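Local coordinates for MsStt7d protein (Micromonas, PDB 4IX3) that probably phosphorylates other proteins using ATP and magnesium, the part described being the catalytic kinase domain of an Stt7 homologue, at residues B[140-145]-B[304-309]; B[148-153]-B[331-336]; B[256-261]-B[313-318]; B[263-268]-B[297-302]. All blocks are in the same frame, centred on the assembly; numbering follows the deposited sequence. Where two conformers were deposited one is given.

Contact 1. Residues B[140-145]-B[304-309]; sequences TELGVT and LDANGG
Leu142 turns its branched tip onto the methyl of Ala306, with CD2 standing 3.8 Å from CB, and this small apolar touch carries most of the contact. Because CG lies anti to the backbone N (chi1 180°), the leucine extends outward from the first turn of helix 141-161 and spans the gap between two backbones whose nearest CA atoms, Leu142 and Leu304, are still 7.6 Å apart. The same CD2 also skirts the amide of Asn307, 4.4 Å from ND2, at the edge of a small patch, 97 Å² counting both sides. Asn307 has been seen to bind magnesium in a structure of this protein, although no metal is bound there in this chain.

The leucine projects from a helix start that is well secured. Thr140 is the N-cap, its OG1 accepting from Gly143 N at 3.0 Å in a fairly straight bond (160°). In the same first turn, Glu141 O receives two donors from opposite faces of its carbonyl plane: Thr145 N, and Thr145 OG1 at 2.7 Å, which fixes the threonine's rotation. Across the contact, helix 302-318 is kinked around Asn307 and Gly308.

This surface touch joins the beginnings of helices 141-161 and 302-318. Phe337 also packs on Leu142, while Thr145 and Leu304 both pack on Ala261, at the end of helix 246-261.

Contact 2. Residues B[148-153]-B[331-336]; sequences AMRELL and AALSHA
Leu333 reaches over the segment 148-153 of helix 141-161 with one methyl, CD2, which lies 3.5 Å from the backbone oxygen Arg150 O and 3.9 Å from Leu153 CB. The methyl thus touches backbone and side chain at once. The leucine's chi1 of -95° is well removed from a staggered value, a twist that goes with bringing CD2 into this position. Beside it the aliphatic part of Arg150 passes at about a right angle, Arg150 CG being 4.2 Å from Leu333 CD2. Arg150 leaves the helix fully extended as far as CG and CD, then bends at chi3 (-68°), and its guanidinium NH2 donates to Phe338 O, just beyond the second segment.

Leu153 makes the other half of the contact. Its CG stands beside the backbone N, anti to the carbonyl carbon (chi1 -66°), and CD1 meets the methyl of Ala332, CB, at 3.9 Å. That methyl is buried, with Leu314 and Leu318 of helix 302-318 also packing on it.

A type I turn from Ala332 to His335 presents the alanine and the leucine together. Ser334 steadies the turn: its OG bonds in the carbonyl plane to Ala331 O at 2.7 Å, and its backbone N reaches the same oxygen. The turn's last residue, His335, begins a His-Ala-Phe-Phe run that ends at Phe338 and resembles the His-Pro-Phe-Phe found near the end of many protein kinase domains, here docked on the long helix 141-161 of the canonical C-lobe.

Contact 3. Residues B[256-261]-B[313-318]; sequences VMLQLA and DLCQRL
Segments 256-261 and 313-318 of two helices of the kinase C-lobe run nearly antiparallel, 156° between their directions, their axes approaching to 10.5 Å, and their interface is built from sulfur and leucine methyls. Helix 246-261 contributes Met257 and Leu258; helix 302-318 answers with Leu314 and Cys315. All four are buried, and Met257 sits level with Cys315.

Met257 does most of the work. With CG anti to its own backbone N (chi1 180°) and the chain straight beyond it, the thioether reaches across to Leu314, where SD lies 3.7 Å from CD2 and the terminal CE 3.9 Å from that same methyl. The two side chains cross at a slant, SD and CE both meeting the one methyl. Cys315 was modelled with two conformers; in one of them SG points into the angle between Met257 and Leu258, 3.8 Å from Met257 CG and 3.9 Å from Leu258 CD2, so these sulfur contacts are less certain than the rest. With an alanine at Met257, Leu314 CD2 would probably lose its main partner across the interface and a gap would open between the two helices.

Met257 also touches Thr145 and Met149 of helix 141-161, and Leu258 packs on Phe274 of helix 268-280. Such a position, with neighbouring helices gathered about one buried hydrophobic helix, is that of helix F in the canonical protein kinase fold, to which helix 246-261 corresponds.

Contact 4. Residues B[263-268]-B[297-302]; sequences VGLRTD and GTMDFA
A loop-to-loop contact, dry on one side and bridged by water on the other, joins the short link between helices 246-261 and 268-280 to the chain that leads into helix 302-318. On the dry side Met299 lays its extended chain along the backbone of Gly264: Met299 SD lies 3.7 Å from Gly264 C, and Met299 CE 3.4 Å from Gly264 O. The close passage suits a glycine, since a CB placed here would clash with Met299 CG. Leu265 comes at about a right angle to the methionine and sets CD2 against SD at 3.6 Å.

On the wet side two waters bridge the two backbones. One accepts from Val263 N (2.9 Å) and donates to Asp300 O; the other accepts from both Gly264 N and Asp300 N, at 3.0 Å from the latter. They thereby satisfy backbone groups that face each other without touching. Asp300 also folds its carboxylate forward in an Asx turn, OD1 taking Ala302 N at 3.0 Å just as the helix starts. Trimmed to an alanine here, Met299 would no longer cover the Gly264 carbonyl, and Leu265 CD2 is likely to be left without its sulfur partner.

Around the contact, Leu265 also packs on Phe274 and Met299 on Arg273, both of helix 268-280, while Arg266 ties the loop back to the end of helix 246-261 through Gln259 O and Leu260 O.

Four contacts within one kinase domain illustrate how a C-lobe is assembled from segments distant in sequence. Helix 141-161 serves contacts 1 and 2, whose centres lie about 13 Å apart, and helix 302-318 serves contacts 1 and 3, with centres about 10 Å apart. The centre of contact 3 lies about 10 Å from that of contact 2, whereas contacts 2 and 4, with centres about 21 Å apart, do not touch. Along the chain, contact 4 falls within contact 3, which falls within contact 2, while contact 1 crosses contacts 2 and 3. The end of helix 246-261 touches segments of all three other contacts, linking the four into one continuous packing of helices and loops.

Contact 1. Residues B[140-145]-B[304-309]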
loop_
_atom_site.group_PDB
_atom_site.type_symbol
_atom_site.label_atom_id
_atom_site.label_comp_id
_atom_site.label_asym_id
_atom_site.label_seq_id
_atom_site.Cartn_x
_atom_site.Cartn_y
_atom_site.Cartn_z
ATOM N N THR B 140 15.154 -18.729 -26.397
ATOM C CA THR B 140 15.505 -19.721 -25.375
ATOM C C THR B 140 15.696 -18.992 -24.045
ATOM O O THR B 140 15.839 -17.763 -24.022
ATOM C CB THR B 140 16.803 -20.508 -25.695
ATOM O OG1 THR B 140 17.919 -19.595 -25.768
ATOM C CG2 THR B 140 16.682 -21.254 -27.007
ATOM N N GLU B 141 15.735 -19.728 -22.936
ATOM C CA GLU B 141 15.988 -19.060 -21.665
ATOM C C GLU B 141 17.307 -18.285 -21.751
ATOM O O GLU B 141 17.377 -17.109 -21.328
ATOM C CB GLU B 141 16.013 -20.009 -20.477
ATOM C CG GLU B 141 14.627 -20.457 -20.032
ATOM C CD GLU B 141 13.978 -21.472 -20.952
ATOM O OE1 GLU B 141 14.609 -22.500 -21.295
ATOM O OE2 GLU B 141 12.863 -21.206 -21.426
ATOM N N LEU B 142 18.360 -18.898 -22.320
ATOM C CA LEU B 142 19.632 -18.202 -22.415
ATOM C C LEU B 142 19.510 -16.931 -23.251
ATOM O O LEU B 142 20.017 -15.867 -22.872
ATOM C CB LEU B 142 20.702 -19.122 -23.008
ATOM C CG LEU B 142 22.111 -18.535 -23.179
ATOM C CD1 LEU B 142 22.656 -17.998 -21.870
ATOM C CD2 LEU B 142 23.059 -19.641 -23.673
ATOM N N GLY B 143 18.855 -17.038 -24.396
ATOM C CA GLY B 143 18.700 -15.920 -25.310
ATOM C C GLY B 143 17.961 -14.742 -24.680
ATOM O O GLY B 143 18.451 -13.598 -24.737
ATOM N N VAL B 144 16.834 -15.021 -24.022
ATOM C CA VAL B 144 16.046 -13.942 -23.414
ATOM C C VAL B 144 16.810 -13.381 -22.213
ATOM O O VAL B 144 16.772 -12.164 -21.966
ATOM C CB VAL B 144 14.600 -14.318 -23.052
ATOM C CG1 VAL B 144 13.827 -14.683 -24.296
ATOM C CG2 VAL B 144 14.497 -15.336 -21.926
ATOM N N THR B 145 17.526 -14.219 -21.447
ATOM C CA THR B 145 18.299 -13.709 -20.326
ATOM C C THR B 145 19.404 -12.766 -20.781
ATOM O O THR B 145 19.641 -11.717 -20.200
ATOM C CB THR B 145 18.843 -14.859 -19.430
ATOM O OG1 THR B 145 17.709 -15.664 -19.044
ATOM C CG2 THR B 145 19.565 -14.321 -18.192
ATOM N N LEU B 304 22.202 -21.059 -17.137
ATOM C CA LEU B 304 23.244 -20.676 -16.209
ATOM C C LEU B 304 24.481 -21.560 -16.411
ATOM O O LEU B 304 25.610 -21.082 -16.204
ATOM C CB LEU B 304 22.752 -20.750 -14.755
ATOM C CG LEU B 304 21.518 -19.864 -14.495
ATOM C CD1 LEU B 304 21.114 -20.027 -13.032
ATOM C CD2 LEU B 304 21.895 -18.411 -14.794
ATOM N N ASP B 305 24.252 -22.840 -16.758
ATOM C CA ASP B 305 25.354 -23.780 -17.015
ATOM C C ASP B 305 26.142 -23.419 -18.282
ATOM O O ASP B 305 27.319 -23.777 -18.395
ATOM C CB ASP B 305 24.782 -25.172 -17.270
ATOM C CG ASP B 305 24.216 -25.813 -16.002
ATOM O OD1 ASP B 305 24.647 -25.449 -14.892
ATOM O OD2 ASP B 305 23.363 -26.724 -16.134
ATOM N N ALA B 306 25.519 -22.783 -19.279
ATOM C CA ALA B 306 26.115 -22.675 -20.612
ATOM C C ALA B 306 27.458 -21.959 -20.519
ATOM O O ALA B 306 27.686 -21.045 -19.715
ATOM C CB ALA B 306 25.177 -21.885 -21.518
ATOM N N ASN B 307 28.342 -22.350 -21.434
ATOM C CA ASN B 307 29.596 -21.629 -21.636
ATOM C C ASN B 307 30.432 -21.537 -20.370
ATOM O O ASN B 307 30.829 -20.449 -19.927
ATOM C CB ASN B 307 29.344 -20.251 -22.253
ATOM C CG ASN B 307 28.574 -20.341 -23.560
ATOM O OD1 ASN B 307 28.954 -21.065 -24.496
ATOM N ND2 ASN B 307 27.414 -19.694 -23.590
ATOM N N GLY B 308 30.708 -22.689 -19.765
ATOM C CA GLY B 308 31.562 -22.736 -18.578
ATOM C C GLY B 308 30.871 -22.190 -17.333
ATOM O O GLY B 308 31.520 -21.720 -16.411
ATOM N N GLY B 309 29.541 -22.228 -17.332
ATOM C CA GLY B 309 28.835 -21.706 -16.169
ATOM C C GLY B 309 28.850 -20.174 -16.089
ATOM O O GLY B 309 28.793 -19.619 -14.993
#

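Contact 2. Residues B[148-153]-B[331-336]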
loop_
_atom_site.group_PDB
_atom_site.type_symbol
_atom_site.label_atom_id
_atom_site.label_comp_id
_atom_site.label_asym_id
_atom_site.label_seq_id
_atom_site.Cartn_x
_atom_site.Cartn_y
_atom_site.Cartn_z
ATOM N N ALA B 148 17.685 -9.428 -22.149
ATOM C CA ALA B 148 17.024 -8.665 -21.088
ATOM C C ALA B 148 18.037 -8.132 -20.103
ATOM O O ALA B 148 17.929 -6.991 -19.646
ATOM C CB ALA B 148 16.019 -9.534 -20.354
ATOM N N MET B 149 18.999 -8.961 -19.674
ATOM C CA MET B 149 19.954 -8.526 -18.688
ATOM C C MET B 149 20.868 -7.436 -19.236
ATOM O O MET B 149 21.259 -6.533 -18.489
ATOM C CB MET B 149 20.721 -9.693 -18.056
ATOM C CG MET B 149 19.892 -10.609 -17.168
ATOM S SD MET B 149 19.042 -9.776 -15.795
ATOM C CE MET B 149 20.480 -9.208 -14.887
ATOM N N ARG B 150 21.234 -7.528 -20.511
ATOM C CA ARG B 150 22.096 -6.477 -21.049
ATOM C C ARG B 150 21.322 -5.153 -20.997
ATOM O O ARG B 150 21.914 -4.117 -20.623
ATOM C CB ARG B 150 22.471 -6.833 -22.502
ATOM C CG ARG B 150 23.471 -5.868 -23.130
ATOM C CD ARG B 150 23.760 -6.202 -24.586
ATOM N NE ARG B 150 24.487 -7.462 -24.740
ATOM C CZ ARG B 150 23.965 -8.585 -25.214
ATOM N NH1 ARG B 150 22.682 -8.606 -25.583
ATOM N NH2 ARG B 150 24.749 -9.657 -25.385
ATOM N N GLU B 151 20.031 -5.198 -21.366
ATOM C CA GLU B 151 19.228 -3.957 -21.335
ATOM C C GLU B 151 18.991 -3.448 -19.913
ATOM O O GLU B 151 19.148 -2.257 -19.615
ATOM C CB GLU B 151 17.911 -4.216 -22.059
ATOM C CG GLU B 151 18.154 -4.440 -23.540
ATOM C CD GLU B 151 16.975 -5.009 -24.287
ATOM O OE1 GLU B 151 17.131 -5.266 -25.521
ATOM O OE2 GLU B 151 15.880 -5.268 -23.693
ATOM N N LEU B 152 18.639 -4.347 -19.012
ATOM C CA LEU B 152 18.391 -3.956 -17.619
ATOM C C LEU B 152 19.648 -3.422 -16.934
ATOM O O LEU B 152 19.615 -2.360 -16.284
ATOM C CB LEU B 152 17.907 -5.185 -16.836
ATOM C CG LEU B 152 17.713 -4.932 -15.319
ATOM C CD1 LEU B 152 16.715 -3.795 -15.052
ATOM C CD2 LEU B 152 17.217 -6.242 -14.692
ATOM N N LEU B 153 20.785 -4.133 -17.050
ATOM C CA LEU B 153 21.984 -3.705 -16.400
ATOM C C LEU B 153 22.458 -2.375 -17.037
ATOM O O LEU B 153 22.968 -1.506 -16.306
ATOM C CB LEU B 153 23.093 -4.751 -16.453
ATOM C CG LEU B 153 22.782 -6.018 -15.668
ATOM C CD1 LEU B 153 23.814 -7.079 -16.060
ATOM C CD2 LEU B 153 22.826 -5.753 -14.191
ATOM N N ALA B 331 29.745 -2.785 -13.982
ATOM C CA ALA B 331 30.760 -3.848 -14.072
ATOM C C ALA B 331 30.177 -5.145 -14.651
ATOM O O ALA B 331 30.784 -5.766 -15.551
ATOM C CB ALA B 331 31.411 -4.072 -12.718
ATOM N N ALA B 332 28.970 -5.482 -14.203
ATOM C CA ALA B 332 28.282 -6.686 -14.607
ATOM C C ALA B 332 28.058 -6.684 -16.140
ATOM O O ALA B 332 28.055 -7.765 -16.744
ATOM C CB ALA B 332 26.961 -6.802 -13.829
ATOM N N LEU B 333 27.908 -5.524 -16.771
ATOM C CA LEU B 333 27.716 -5.499 -18.216
ATOM C C LEU B 333 28.859 -6.088 -19.035
ATOM O O LEU B 333 28.632 -6.510 -20.174
ATOM C CB LEU B 333 27.590 -4.061 -18.692
ATOM C CG LEU B 333 26.195 -3.517 -18.844
ATOM C CD1 LEU B 333 26.364 -2.145 -19.451
ATOM C CD2 LEU B 333 25.291 -4.375 -19.709
ATOM N N SER B 334 30.074 -6.088 -18.480
ATOM C CA SER B 334 31.275 -6.557 -19.204
ATOM C C SER B 334 31.472 -8.068 -19.062
ATOM O O SER B 334 32.459 -8.639 -19.499
ATOM C CB SER B 334 32.528 -5.799 -18.757
ATOM O OG SER B 334 32.758 -6.021 -17.378
ATOM N N HIS B 335 30.599 -8.692 -18.288
ATOM C CA HIS B 335 30.765 -10.102 -17.972
ATOM C C HIS B 335 30.777 -10.990 -19.197
ATOM O O HIS B 335 30.078 -10.734 -20.187
ATOM C CB HIS B 335 29.687 -10.540 -16.980
ATOM C CG HIS B 335 29.953 -11.883 -16.378
ATOM N ND1 HIS B 335 30.535 -12.075 -15.158
ATOM C CD2 HIS B 335 29.748 -13.124 -16.939
ATOM C CE1 HIS B 335 30.618 -13.415 -14.940
ATOM N NE2 HIS B 335 30.129 -14.037 -16.032
ATOM N N ALA B 336 31.574 -12.064 -19.136
ATOM C CA ALA B 336 31.580 -13.082 -20.190
ATOM C C ALA B 336 30.209 -13.593 -20.608
ATOM O O ALA B 336 30.020 -14.021 -21.750
ATOM C CB ALA B 336 32.419 -14.294 -19.751
#

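Contact 3. Residues B[256-261]-B[313-318]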
loop_
_atom_site.group_PDB
_atom_site.type_symbol
_atom_site.label_atom_id
_atom_site.label_comp_id
_atom_site.label_asym_id
_atom_site.label_seq_id
_atom_site.Cartn_x
_atom_site.Cartn_y
_atom_site.Cartn_z
ATOM N N VAL B 256 16.125 -11.038 -11.004
ATOM C CA VAL B 256 15.497 -11.039 -12.332
ATOM C C VAL B 256 16.226 -12.081 -13.206
ATOM O O VAL B 256 15.558 -12.819 -13.920
ATOM C CB VAL B 256 15.636 -9.640 -12.985
ATOM C CG1 VAL B 256 15.203 -9.645 -14.454
ATOM C CG2 VAL B 256 14.796 -8.616 -12.202
ATOM N N MET B 257 17.552 -12.069 -13.197
ATOM C CA MET B 257 18.297 -13.011 -14.012
ATOM C C MET B 257 17.961 -14.478 -13.703
ATOM O O MET B 257 17.759 -15.275 -14.637
ATOM C CB MET B 257 19.773 -12.806 -13.796
ATOM C CG MET B 257 20.610 -13.778 -14.641
ATOM S SD MET B 257 22.272 -13.191 -14.852
ATOM C CE MET B 257 22.997 -14.620 -15.693
ATOM N N LEU B 258 17.875 -14.823 -12.404
ATOM C CA LEU B 258 17.484 -16.190 -12.042
ATOM C C LEU B 258 16.152 -16.554 -12.663
ATOM O O LEU B 258 15.962 -17.669 -13.144
ATOM C CB LEU B 258 17.389 -16.333 -10.533
ATOM C CG LEU B 258 18.746 -16.321 -9.793
ATOM C CD1 LEU B 258 18.608 -16.027 -8.317
ATOM C CD2 LEU B 258 19.495 -17.656 -9.987
ATOM N N GLN B 259 15.157 -15.656 -12.557
ATOM C CA GLN B 259 13.858 -15.987 -13.088
ATOM C C GLN B 259 13.824 -16.084 -14.606
ATOM O O GLN B 259 13.128 -16.924 -15.151
ATOM C CB GLN B 259 12.851 -14.972 -12.561
ATOM C CG GLN B 259 12.762 -14.979 -11.045
ATOM C CD GLN B 259 11.476 -14.402 -10.504
ATOM O OE1 GLN B 259 10.647 -15.110 -9.881
ATOM N NE2 GLN B 259 11.368 -13.115 -10.625
ATOM N N LEU B 260 14.521 -15.162 -15.282
ATOM C CA LEU B 260 14.559 -15.271 -16.743
ATOM C C LEU B 260 15.261 -16.571 -17.162
ATOM O O LEU B 260 14.847 -17.181 -18.133
ATOM C CB LEU B 260 15.285 -14.060 -17.334
ATOM C CG LEU B 260 14.545 -12.741 -17.068
ATOM C CD1 LEU B 260 15.409 -11.651 -17.645
ATOM C CD2 LEU B 260 13.171 -12.821 -17.712
ATOM N N ALA B 261 16.348 -16.909 -16.468
ATOM C CA ALA B 261 17.198 -18.035 -16.868
ATOM C C ALA B 261 16.593 -19.406 -16.588
ATOM O O ALA B 261 16.918 -20.356 -17.313
ATOM C CB ALA B 261 18.552 -17.903 -16.180
ATOM N N ASP B 313 28.163 -17.629 -12.813
ATOM C CA ASP B 313 29.150 -16.716 -12.313
ATOM C C ASP B 313 28.563 -15.305 -12.229
ATOM O O ASP B 313 28.847 -14.587 -11.281
ATOM C CB ASP B 313 30.424 -16.692 -13.183
ATOM C CG ASP B 313 31.547 -15.936 -12.485
ATOM O OD1 ASP B 313 31.836 -14.787 -12.878
ATOM O OD2 ASP B 313 32.108 -16.447 -11.476
ATOM N N LEU B 314 27.799 -14.885 -13.236
ATOM C CA LEU B 314 27.251 -13.516 -13.218
ATOM C C LEU B 314 26.229 -13.365 -12.094
ATOM O O LEU B 314 26.186 -12.352 -11.390
ATOM C CB LEU B 314 26.611 -13.171 -14.573
ATOM C CG LEU B 314 25.930 -11.802 -14.635
ATOM C CD1 LEU B 314 26.830 -10.647 -14.189
ATOM C CD2 LEU B 314 25.330 -11.567 -16.027
ATOM N N CYS B 315 25.395 -14.369 -11.914
ATOM C CA CYS B 315 24.505 -14.403 -10.745
ATOM C C CYS B 315 25.311 -14.265 -9.459
ATOM O O CYS B 315 24.942 -13.489 -8.588
ATOM C CB CYS B 315 23.652 -15.678 -10.681
ATOM S SG CYS B 315 22.302 -15.726 -11.865
ATOM N N GLN B 316 26.407 -15.016 -9.301
ATOM C CA GLN B 316 27.229 -14.909 -8.099
ATOM C C GLN B 316 27.726 -13.466 -7.918
ATOM O O GLN B 316 27.712 -12.912 -6.807
ATOM C CB GLN B 316 28.443 -15.852 -8.149
ATOM C CG GLN B 316 29.372 -15.679 -6.935
ATOM C CD GLN B 316 28.689 -16.129 -5.663
ATOM O OE1 GLN B 316 27.991 -15.360 -4.978
ATOM N NE2 GLN B 316 28.851 -17.401 -5.354
ATOM N N ARG B 317 28.161 -12.842 -9.012
ATOM C CA ARG B 317 28.647 -11.455 -8.937
ATOM C C ARG B 317 27.570 -10.470 -8.483
ATOM O O ARG B 317 27.824 -9.618 -7.642
ATOM C CB ARG B 317 29.140 -10.965 -10.324
ATOM C CG ARG B 317 30.322 -11.730 -10.937
ATOM C CD ARG B 317 31.486 -11.488 -10.035
ATOM N NE ARG B 317 31.828 -10.048 -9.981
ATOM C CZ ARG B 317 31.878 -9.327 -8.860
ATOM N NH1 ARG B 317 31.696 -9.890 -7.665
ATOM N NH2 ARG B 317 32.163 -8.032 -8.923
ATOM N N LEU B 318 26.374 -10.616 -9.038
ATOM C CA LEU B 318 25.283 -9.714 -8.693
ATOM C C LEU B 318 24.703 -10.000 -7.306
ATOM O O LEU B 318 23.969 -9.159 -6.771
ATOM C CB LEU B 318 24.161 -9.881 -9.739
ATOM C CG LEU B 318 24.468 -9.270 -11.139
ATOM C CD1 LEU B 318 23.429 -9.685 -12.141
ATOM C CD2 LEU B 318 24.531 -7.727 -11.049
#

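Contact 4. Residues B[263-268]-B[297-302]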
loop_
_atom_site.group_PDB
_atom_site.type_symbol
_atom_site.label_atom_id
_atom_site.label_comp_id
_atom_site.label_asym_id
_atom_site.label_seq_id
_atom_site.Cartn_x
_atom_site.Cartn_y
_atom_site.Cartn_z
ATOM N N VAL B 263 13.081 -21.527 -15.854
ATOM C CA VAL B 263 11.604 -21.511 -15.905
ATOM C C VAL B 263 11.029 -21.794 -14.508
ATOM O O VAL B 263 10.077 -21.124 -14.070
ATOM C CB VAL B 263 11.012 -22.437 -16.997
ATOM C CG1 VAL B 263 9.491 -22.510 -16.886
ATOM C CG2 VAL B 263 11.446 -21.930 -18.370
ATOM N N GLY B 264 11.557 -22.807 -13.846
ATOM C CA GLY B 264 11.027 -23.181 -12.529
ATOM C C GLY B 264 11.241 -22.148 -11.430
ATOM O O GLY B 264 10.597 -22.262 -10.363
ATOM N N LEU B 265 12.082 -21.117 -11.654
ATOM C CA LEU B 265 12.208 -20.068 -10.652
ATOM C C LEU B 265 11.274 -18.894 -10.930
ATOM O O LEU B 265 11.353 -17.893 -10.215
ATOM C CB LEU B 265 13.642 -19.573 -10.552
ATOM C CG LEU B 265 14.649 -20.694 -10.215
ATOM C CD1 LEU B 265 16.055 -20.123 -10.143
ATOM C CD2 LEU B 265 14.251 -21.395 -8.919
ATOM N N ARG B 266 10.402 -19.013 -11.932
ATOM C CA ARG B 266 9.538 -17.868 -12.296
ATOM C C ARG B 266 8.352 -17.658 -11.362
ATOM O O ARG B 266 7.716 -16.611 -11.409
ATOM C CB ARG B 266 9.058 -17.969 -13.751
ATOM C CG ARG B 266 10.267 -17.810 -14.673
ATOM C CD ARG B 266 9.915 -17.962 -16.125
ATOM N NE ARG B 266 11.101 -17.722 -16.949
ATOM C CZ ARG B 266 11.123 -17.930 -18.273
ATOM N NH1 ARG B 266 10.021 -18.328 -18.917
ATOM N NH2 ARG B 266 12.240 -17.744 -18.982
ATOM N N THR B 267 7.986 -18.683 -10.585
ATOM C CA THR B 267 6.915 -18.496 -9.616
ATOM C C THR B 267 7.553 -17.890 -8.369
ATOM O O THR B 267 8.758 -18.022 -8.132
ATOM C CB THR B 267 6.322 -19.846 -9.231
ATOM O OG1 THR B 267 7.371 -20.677 -8.735
ATOM C CG2 THR B 267 5.684 -20.498 -10.416
ATOM N N ASP B 268 6.743 -17.221 -7.551
ATOM C CA ASP B 268 7.239 -16.684 -6.294
ATOM C C ASP B 268 7.837 -17.807 -5.456
ATOM O O ASP B 268 8.863 -17.604 -4.823
ATOM C CB ASP B 268 6.104 -16.071 -5.463
ATOM C CG ASP B 268 5.599 -14.748 -6.007
ATOM O OD1 ASP B 268 6.125 -14.162 -6.984
ATOM O OD2 ASP B 268 4.717 -14.174 -5.353
ATOM N N GLY B 297 15.212 -31.339 -9.471
ATOM C CA GLY B 297 15.161 -32.153 -10.661
ATOM C C GLY B 297 14.060 -31.723 -11.598
ATOM O O GLY B 297 14.075 -32.134 -12.758
ATOM N N THR B 298 13.076 -30.977 -11.093
ATOM C CA THR B 298 11.977 -30.474 -11.930
ATOM C C THR B 298 12.420 -29.278 -12.761
ATOM O O THR B 298 11.684 -28.873 -13.660
ATOM C CB THR B 298 10.665 -30.111 -11.165
ATOM O OG1 THR B 298 10.852 -28.938 -10.364
ATOM C CG2 THR B 298 10.093 -31.268 -10.301
ATOM N N MET B 299 13.607 -28.730 -12.485
ATOM C CA MET B 299 14.077 -27.512 -13.149
ATOM C C MET B 299 15.248 -27.784 -14.065
ATOM O O MET B 299 15.869 -28.857 -13.990
ATOM C CB MET B 299 14.460 -26.436 -12.125
ATOM C CG MET B 299 13.379 -26.224 -11.072
ATOM S SD MET B 299 13.642 -24.657 -10.236
ATOM C CE MET B 299 12.410 -24.823 -8.952
ATOM N N ASP B 300 15.510 -26.818 -14.944
ATOM C CA ASP B 300 16.563 -26.963 -15.943
ATOM C C ASP B 300 17.457 -25.713 -15.930
ATOM O O ASP B 300 16.999 -24.608 -16.280
ATOM C CB ASP B 300 15.917 -27.157 -17.309
ATOM C CG ASP B 300 16.914 -27.440 -18.405
ATOM O OD1 ASP B 300 18.123 -27.195 -18.244
ATOM O OD2 ASP B 300 16.461 -27.906 -19.469
ATOM N N PHE B 301 18.662 -25.870 -15.374
ATOM C CA PHE B 301 19.613 -24.768 -15.206
ATOM C C PHE B 301 20.498 -24.527 -16.436
ATOM O O PHE B 301 21.513 -23.820 -16.311
ATOM C CB PHE B 301 20.489 -24.993 -14.002
ATOM C CG PHE B 301 19.724 -25.033 -12.720
ATOM C CD1 PHE B 301 19.247 -23.868 -12.133
ATOM C CD2 PHE B 301 19.488 -26.242 -12.091
ATOM C CE1 PHE B 301 18.524 -23.909 -10.945
ATOM C CE2 PHE B 301 18.761 -26.295 -10.914
ATOM C CZ PHE B 301 18.287 -25.127 -10.333
ATOM N N ALA B 302 20.133 -25.075 -17.607
ATOM C CA ALA B 302 21.016 -24.983 -18.804
ATOM C C ALA B 302 21.498 -23.557 -19.082
ATOM O O ALA B 302 22.666 -23.356 -19.483
ATOM C CB ALA B 302 20.338 -25.520 -20.046
HETATM O O HOH W 1 14.515 -23.622 -17.347
HETATM O O HOH W 2 13.110 -24.983 -15.152
#